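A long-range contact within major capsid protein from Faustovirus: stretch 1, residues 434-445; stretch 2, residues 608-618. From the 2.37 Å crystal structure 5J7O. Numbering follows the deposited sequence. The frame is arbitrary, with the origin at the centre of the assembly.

Stretch 1, residues 434-445: QVLQSQLKWPVE
Stretch 2 608-618: DLISIAKCINF

Stretch 2 (608-618) is a continuous extended strand, against which stretch 1 (434-445) runs antiparallel only at its C-terminal end; the earlier residues of stretch 1 lie farther off, run in the same direction as stretch 2 and reach the strand through side chains alone. Together the two bury 701 Å², although residues that touch lie at least 169 positions apart in sequence.

Stretch 1 enters as the end of a strand. Gln434 (phi/psi -118/112) points away from stretch 2, whereas Val435 (-109/111, chi1 t) points toward it. The CA atoms of Val435 and Leu609 are 8.6 Å apart, a spacing too wide for backbone pairing but well filled by two apolar side chains: Val435 CG2 lies 3.6 Å from Leu609 CD2, with Leu609 in the t, p rotamer. Leu436 (-65/134) closes the strand and makes no contact.

Gln437 (-99/89; chi1 m, chi2 m, chi3 -46°), its CA 8.0 Å from Ser611 CA, opens a type I turn that ends at Leu440, with Ser438 at -73/-21 and Gln439 at -70/-18. The turn's backbone bond, Leu440 N to Gln437 O, is weak at 3.5 Å. Its side chains supply the one side-chain hydrogen bond across the contact. Ser611 OG (chi1 t) donates to Gln437 OE1 at 2.9 Å, and the same oxygen accepts from Gln439 NE2, also at 2.9 Å. The other end of the Gln437 amide is fixed by a bond from Gln437 NE2 to Val435 O (3.1 Å). The amide is thereby oriented, its carbonyl presented to the serine while its nitrogen turns back to the backbone of Val435. Gln439 adopts p, m with chi3 8°.

Leu440 (-83/119; m, t) starts sideways, but its end approaches the strand, placing Leu440 CD2 3.5 Å from Ala613 CB, an apolar contact of a leucine methyl with the alanine methyl. Lys441 (-124/-18; m, p, t, t) starts sideways and its end leads away, and Lys441 NZ donates to Ser438 O at 2.9 Å, tying its long side chain back to the turn.

Trp442 (-128/170; chi1 m, chi2 -34°) points toward stretch 2. Asn617 ND2 sits over one face of the indole, 3.1 Å from Trp442 CH2, while Cys615 CB lies at the ring edge; Trp442 CB is 4.0 Å from Cys615 CB.

From Pro443 (-57/135) the backbones pair. Ile616 N donates to Pro443 O at 2.9 Å, and Glu445 N donates to Lys614 O at 3.0 Å, with N-H...O angles of 152° and 162°. These bonds flank Val444 (-109/127, chi1 t) and Cys615 (-103/165, chi1 m), an antiparallel non-hydrogen-bonded pair with CA atoms 4.4 Å apart. Pro443 O also receives a CA-H...O contact from Cys615 CA at 3.1 Å. Val444 and Cys615 project to the same face of the sheet, so Val444 CG2 meets Cys615 SG at 3.8 Å; Val444 CG1 is likewise 3.8 Å from Ala613 CB. At Glu445 (-80/-51; m, t) the chain turns a corner. Its aliphatic portion packs on Ile616 (m, t), with Glu445 CG 4.0 Å from Ile616 CD1, while its carboxylate is hydrogen-bonded elsewhere in the structure.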

ATOM      1  N   GLN B 434      32.830 -17.030  10.702  1.00 51.04           N
ATOM      2  CA  GLN B 434      32.620 -17.924   9.568  1.00 52.51           C
ATOM      3  C   GLN B 434      31.927 -19.167  10.109  1.00 52.89           C
ATOM      4  O   GLN B 434      32.526 -19.932  10.874  1.00 56.85           O
ATOM      5  CB  GLN B 434      33.943 -18.273   8.887  1.00 54.93           C
ATOM      6  CG  GLN B 434      34.846 -17.073   8.597  1.00 57.09           C
ATOM      7  CD  GLN B 434      35.581 -16.569   9.828  1.00 59.57           C
ATOM      8  OE1 GLN B 434      36.130 -17.353  10.603  1.00 62.19           O
ATOM      9  NE2 GLN B 434      35.582 -15.255  10.021  1.00 58.93           N
ATOM     10  N   VAL B 435      30.672 -19.366   9.721  1.00 47.64           N
ATOM     11  CA  VAL B 435      29.794 -20.339  10.360  1.00 45.03           C
ATOM     12  C   VAL B 435      29.571 -21.498   9.398  1.00 44.06           C
ATOM     13  O   VAL B 435      28.904 -21.344   8.367  1.00 44.31           O
ATOM     14  CB  VAL B 435      28.463 -19.701  10.780  1.00 43.95           C
ATOM     15  CG1 VAL B 435      27.619 -20.695  11.559  1.00 45.78           C
ATOM     16  CG2 VAL B 435      28.722 -18.444  11.597  1.00 42.34           C
ATOM     17  N   LEU B 436      30.123 -22.661   9.737  1.00 43.18           N
ATOM     18  CA  LEU B 436      29.858 -23.868   8.966  1.00 43.69           C
ATOM     19  C   LEU B 436      28.386 -24.244   9.076  1.00 43.17           C
ATOM     20  O   LEU B 436      27.812 -24.243  10.169  1.00 41.75           O
ATOM     21  CB  LEU B 436      30.734 -25.021   9.457  1.00 44.74           C
ATOM     22  CG  LEU B 436      30.464 -26.382   8.807  1.00 44.76           C
ATOM     23  CD1 LEU B 436      30.903 -26.391   7.349  1.00 45.85           C
ATOM     24  CD2 LEU B 436      31.137 -27.503   9.583  1.00 44.41           C
ATOM     25  N   GLN B 437      27.777 -24.562   7.938  1.00 43.72           N
ATOM     26  CA  GLN B 437      26.355 -24.895   7.868  1.00 42.59           C
ATOM     27  C   GLN B 437      26.233 -26.415   7.844  1.00 45.22           C
ATOM     28  O   GLN B 437      26.208 -27.041   6.784  1.00 45.99           O
ATOM     29  CB  GLN B 437      25.714 -24.247   6.647  1.00 40.43           C
ATOM     30  CG  GLN B 437      25.897 -22.738   6.594  1.00 38.87           C
ATOM     31  CD  GLN B 437      25.168 -22.029   7.716  1.00 37.02           C
ATOM     32  OE1 GLN B 437      24.005 -22.318   7.989  1.00 35.91           O
ATOM     33  NE2 GLN B 437      25.853 -21.105   8.380  1.00 36.33           N
ATOM     34  N   SER B 438      26.154 -27.012   9.037  1.00 47.37           N
ATOM     35  CA  SER B 438      26.121 -28.466   9.152  1.00 50.56           C
ATOM     36  C   SER B 438      24.787 -29.061   8.722  1.00 52.93           C
ATOM     37  O   SER B 438      24.732 -30.253   8.401  1.00 53.85           O
ATOM     38  CB  SER B 438      26.432 -28.887  10.589  1.00 51.11           C
ATOM     39  OG  SER B 438      27.713 -28.432  10.991  1.00 52.40           O
ATOM     40  N   GLN B 439      23.717 -28.266   8.707  1.00 54.50           N
ATOM     41  CA  GLN B 439      22.405 -28.792   8.346  1.00 57.19           C
ATOM     42  C   GLN B 439      22.310 -29.155   6.870  1.00 59.84           C
ATOM     43  O   GLN B 439      21.418 -29.918   6.491  1.00 60.55           O
ATOM     44  CB  GLN B 439      21.316 -27.775   8.705  1.00 57.98           C
ATOM     45  CG  GLN B 439      21.192 -26.594   7.743  1.00 59.38           C
ATOM     46  CD  GLN B 439      22.329 -25.591   7.864  1.00 59.06           C
ATOM     47  OE1 GLN B 439      23.311 -25.823   8.569  1.00 60.06           O
ATOM     48  NE2 GLN B 439      22.194 -24.463   7.177  1.00 57.87           N
ATOM     49  N   LEU B 440      23.213 -28.645   6.037  1.00 60.99           N
ATOM     50  CA  LEU B 440      23.100 -28.811   4.594  1.00 60.66           C
ATOM     51  C   LEU B 440      23.672 -30.158   4.167  1.00 60.93           C
ATOM     52  O   LEU B 440      24.861 -30.428   4.366  1.00 61.42           O
ATOM     53  CB  LEU B 440      23.814 -27.666   3.880  1.00 60.76           C
ATOM     54  CG  LEU B 440      23.284 -26.286   4.274  1.00 60.28           C
ATOM     55  CD1 LEU B 440      23.888 -25.190   3.411  1.00 60.52           C
ATOM     56  CD2 LEU B 440      21.771 -26.276   4.183  1.00 59.37           C
ATOM     57  N   LYS B 441      22.820 -31.001   3.577  1.00 60.79           N
ATOM     58  CA  LYS B 441      23.228 -32.300   3.062  1.00 62.55           C
ATOM     59  C   LYS B 441      22.902 -32.514   1.592  1.00 62.54           C
ATOM     60  O   LYS B 441      23.483 -33.417   0.978  1.00 65.21           O
ATOM     61  CB  LYS B 441      22.567 -33.436   3.862  1.00 64.17           C
ATOM     62  CG  LYS B 441      23.267 -33.805   5.160  1.00 66.42           C
ATOM     63  CD  LYS B 441      22.885 -32.871   6.295  1.00 68.12           C
ATOM     64  CE  LYS B 441      23.427 -33.376   7.621  1.00 68.77           C
ATOM     65  NZ  LYS B 441      22.979 -32.532   8.761  1.00 68.19           N
ATOM     66  N   TRP B 442      22.009 -31.725   1.014  1.00 59.59           N
ATOM     67  CA  TRP B 442      21.442 -31.953  -0.306  1.00 58.11           C
ATOM     68  C   TRP B 442      21.595 -30.698  -1.145  1.00 54.83           C
ATOM     69  O   TRP B 442      21.997 -29.647  -0.637  1.00 54.73           O
ATOM     70  CB  TRP B 442      19.962 -32.351  -0.160  1.00 60.51           C
ATOM     71  CG  TRP B 442      19.788 -33.598   0.650  1.00 64.07           C
ATOM     72  CD1 TRP B 442      20.631 -34.671   0.691  1.00 65.08           C
ATOM     73  CD2 TRP B 442      18.720 -33.893   1.557  1.00 65.77           C
ATOM     74  NE1 TRP B 442      20.149 -35.619   1.558  1.00 66.47           N
ATOM     75  CE2 TRP B 442      18.977 -35.167   2.104  1.00 66.83           C
ATOM     76  CE3 TRP B 442      17.568 -33.208   1.957  1.00 66.39           C
ATOM     77  CZ2 TRP B 442      18.126 -35.768   3.028  1.00 67.85           C
ATOM     78  CZ3 TRP B 442      16.725 -33.807   2.875  1.00 67.51           C
ATOM     79  CH2 TRP B 442      17.008 -35.074   3.401  1.00 68.30           C
ATOM     80  N   PRO B 443      21.316 -30.775  -2.452  1.00 51.80           N
ATOM     81  CA  PRO B 443      21.418 -29.571  -3.289  1.00 50.06           C
ATOM     82  C   PRO B 443      20.542 -28.449  -2.752  1.00 46.31           C
ATOM     83  O   PRO B 443      19.386 -28.662  -2.388  1.00 45.60           O
ATOM     84  CB  PRO B 443      20.940 -30.051  -4.661  1.00 51.30           C
ATOM     85  CG  PRO B 443      21.249 -31.488  -4.671  1.00 52.00           C
ATOM     86  CD  PRO B 443      21.018 -31.966  -3.269  1.00 51.27           C
ATOM     87  N   VAL B 444      21.109 -27.247  -2.705  1.00 44.41           N
ATOM     88  CA  VAL B 444      20.452 -26.084  -2.122  1.00 42.31           C
ATOM     89  C   VAL B 444      20.061 -25.128  -3.240  1.00 40.00           C
ATOM     90  O   VAL B 444      20.903 -24.739  -4.058  1.00 39.10           O
ATOM     91  CB  VAL B 444      21.356 -25.382  -1.095  1.00 41.95           C
ATOM     92  CG1 VAL B 444      20.662 -24.151  -0.536  1.00 41.83           C
ATOM     93  CG2 VAL B 444      21.735 -26.345   0.021  1.00 41.96           C
ATOM     94  N   GLU B 445      18.781 -24.751  -3.272  1.00 40.41           N
ATOM     95  CA  GLU B 445      18.316 -23.734  -4.209  1.00 42.29           C
ATOM     96  C   GLU B 445      18.649 -22.334  -3.708  1.00 41.29           C
ATOM     97  O   GLU B 445      19.213 -21.518  -4.445  1.00 39.75           O
ATOM     98  CB  GLU B 445      16.811 -23.869  -4.434  1.00 45.35           C
ATOM     99  CG  GLU B 445      16.394 -25.038  -5.301  1.00 48.21           C
ATOM    100  CD  GLU B 445      14.908 -25.020  -5.606  1.00 49.86           C
ATOM    101  OE1 GLU B 445      14.105 -24.974  -4.651  1.00 51.24           O
ATOM    102  OE2 GLU B 445      14.545 -25.035  -6.800  1.00 49.51           O
ATOM    103  N   ASP B 608      21.546 -14.465  17.059  1.00 39.54           N
ATOM    104  CA  ASP B 608      21.421 -15.805  16.502  1.00 39.25           C
ATOM    105  C   ASP B 608      21.492 -15.716  14.984  1.00 37.72           C
ATOM    106  O   ASP B 608      20.637 -15.080  14.358  1.00 37.01           O
ATOM    107  CB  ASP B 608      20.110 -16.460  16.938  1.00 40.36           C
ATOM    108  CG  ASP B 608      20.033 -16.671  18.437  1.00 40.18           C
ATOM    109  OD1 ASP B 608      21.081 -16.951  19.055  1.00 40.12           O
ATOM    110  OD2 ASP B 608      18.922 -16.558  18.998  1.00 41.65           O
ATOM    111  N   LEU B 609      22.505 -16.347  14.396  1.00 38.27           N
ATOM    112  CA  LEU B 609      22.625 -16.400  12.940  1.00 38.27           C
ATOM    113  C   LEU B 609      21.700 -17.497  12.432  1.00 39.99           C
ATOM    114  O   LEU B 609      22.002 -18.687  12.543  1.00 40.80           O
ATOM    115  CB  LEU B 609      24.066 -16.649  12.514  1.00 36.72           C
ATOM    116  CG  LEU B 609      24.291 -16.424  11.016  1.00 35.19           C
ATOM    117  CD1 LEU B 609      24.183 -14.943  10.678  1.00 33.45           C
ATOM    118  CD2 LEU B 609      25.623 -16.992  10.558  1.00 34.61           C
ATOM    119  N   ILE B 610      20.565 -17.094  11.870  1.00 40.46           N
ATOM    120  CA  ILE B 610      19.533 -18.015  11.414  1.00 39.54           C
ATOM    121  C   ILE B 610      19.737 -18.267   9.927  1.00 40.31           C
ATOM    122  O   ILE B 610      19.741 -17.327   9.123  1.00 38.51           O
ATOM    123  CB  ILE B 610      18.130 -17.461  11.696  1.00 37.58           C
ATOM    124  CG1 ILE B 610      17.981 -17.143  13.186  1.00 37.22           C
ATOM    125  CG2 ILE B 610      17.066 -18.446  11.242  1.00 36.62           C
ATOM    126  CD1 ILE B 610      16.711 -16.402  13.528  1.00 36.52           C
ATOM    127  N   SER B 611      19.909 -19.536   9.560  1.00 42.67           N
ATOM    128  CA  SER B 611      20.121 -19.941   8.173  1.00 41.66           C
ATOM    129  C   SER B 611      19.166 -21.082   7.854  1.00 40.28           C
ATOM    130  O   SER B 611      19.288 -22.175   8.416  1.00 42.85           O
ATOM    131  CB  SER B 611      21.572 -20.360   7.936  1.00 44.57           C
ATOM    132  OG  SER B 611      21.713 -21.031   6.695  1.00 47.83           O
ATOM    133  N   ILE B 612      18.220 -20.829   6.953  1.00 36.85           N
ATOM    134  CA  ILE B 612      17.194 -21.794   6.580  1.00 35.80           C
ATOM    135  C   ILE B 612      17.271 -21.985   5.073  1.00 35.49           C
ATOM    136  O   ILE B 612      16.870 -21.100   4.306  1.00 36.40           O
ATOM    137  CB  ILE B 612      15.793 -21.336   7.003  1.00 34.36           C
ATOM    138  CG1 ILE B 612      15.744 -21.125   8.516  1.00 34.06           C
ATOM    139  CG2 ILE B 612      14.745 -22.348   6.563  1.00 32.67           C
ATOM    140  CD1 ILE B 612      14.449 -20.539   8.999  1.00 32.43           C
ATOM    141  N   ALA B 613      17.779 -23.134   4.647  1.00 34.39           N
ATOM    142  CA  ALA B 613      17.940 -23.430   3.232  1.00 34.45           C
ATOM    143  C   ALA B 613      16.779 -24.270   2.720  1.00 36.55           C
ATOM    144  O   ALA B 613      16.196 -25.075   3.450  1.00 36.63           O
ATOM    145  CB  ALA B 613      19.255 -24.163   2.974  1.00 32.29           C
ATOM    146  N   LYS B 614      16.450 -24.068   1.447  1.00 37.62           N
ATOM    147  CA  LYS B 614      15.472 -24.885   0.741  1.00 36.44           C
ATOM    148  C   LYS B 614      16.236 -25.856  -0.150  1.00 39.06           C
ATOM    149  O   LYS B 614      16.845 -25.448  -1.146  1.00 39.45           O
ATOM    150  CB  LYS B 614      14.515 -24.018  -0.073  1.00 34.44           C
ATOM    151  CG  LYS B 614      13.586 -23.168   0.775  1.00 35.03           C
ATOM    152  CD  LYS B 614      12.670 -24.036   1.618  1.00 35.91           C
ATOM    153  CE  LYS B 614      11.751 -24.873   0.747  1.00 35.42           C
ATOM    154  NZ  LYS B 614      10.910 -24.023  -0.141  1.00 35.77           N
ATOM    155  N   CYS B 615      16.209 -27.134   0.210  1.00 40.92           N
ATOM    156  CA  CYS B 615      16.969 -28.156  -0.490  1.00 41.88           C
ATOM    157  C   CYS B 615      16.069 -28.969  -1.411  1.00 40.61           C
ATOM    158  O   CYS B 615      14.840 -28.938  -1.311  1.00 41.26           O
ATOM    159  CB  CYS B 615      17.675 -29.080   0.505  1.00 44.03           C
ATOM    160  SG  CYS B 615      18.834 -28.236   1.607  1.00 47.54           S
ATOM    161  N   ILE B 616      16.704 -29.701  -2.321  1.00 41.04           N
ATOM    162  CA  ILE B 616      16.021 -30.573  -3.269  1.00 42.18           C
ATOM    163  C   ILE B 616      16.227 -32.013  -2.831  1.00 43.45           C
ATOM    164  O   ILE B 616      17.362 -32.435  -2.572  1.00 42.62           O
ATOM    165  CB  ILE B 616      16.535 -30.364  -4.706  1.00 42.39           C
ATOM    166  CG1 ILE B 616      16.079 -29.011  -5.250  1.00 41.45           C
ATOM    167  CG2 ILE B 616      16.064 -31.493  -5.611  1.00 41.63           C
ATOM    168  CD1 ILE B 616      16.521 -28.752  -6.676  1.00 41.70           C
ATOM    169  N   ASN B 617      15.134 -32.765  -2.741  1.00 45.17           N
ATOM    170  CA  ASN B 617      15.202 -34.202  -2.527  1.00 45.79           C
ATOM    171  C   ASN B 617      14.189 -34.858  -3.457  1.00 44.19           C
ATOM    172  O   ASN B 617      13.639 -34.219  -4.360  1.00 42.81           O
ATOM    173  CB  ASN B 617      14.973 -34.554  -1.052  1.00 46.90           C
ATOM    174  CG  ASN B 617      15.577 -35.896  -0.674  1.00 46.95           C
ATOM    175  OD1 ASN B 617      15.606 -36.825  -1.480  1.00 46.20           O
ATOM    176  ND2 ASN B 617      16.070 -35.999   0.552  1.00 46.00           N
ATOM    177  N   PHE B 618      13.938 -36.146  -3.237  1.00 45.96           N
ATOM    178  CA  PHE B 618      13.116 -36.938  -4.137  1.00 48.78           C
ATOM    179  C   PHE B 618      12.214 -37.847  -3.316  1.00 48.14           C
ATOM    180  O   PHE B 618      12.431 -38.055  -2.120  1.00 48.82           O
ATOM    181  CB  PHE B 618      13.988 -37.755  -5.102  1.00 53.45           C
ATOM    182  CG  PHE B 618      15.166 -36.988  -5.641  1.00 59.23           C
ATOM    183  CD1 PHE B 618      15.058 -36.260  -6.811  1.00 61.90           C
ATOM    184  CD2 PHE B 618      16.377 -36.984  -4.967  1.00 62.00           C
ATOM    185  CE1 PHE B 618      16.133 -35.546  -7.305  1.00 63.48           C
ATOM    186  CE2 PHE B 618      17.455 -36.269  -5.454  1.00 63.55           C
ATOM    187  CZ  PHE B 618      17.333 -35.551  -6.626  1.00 63.79           C
TER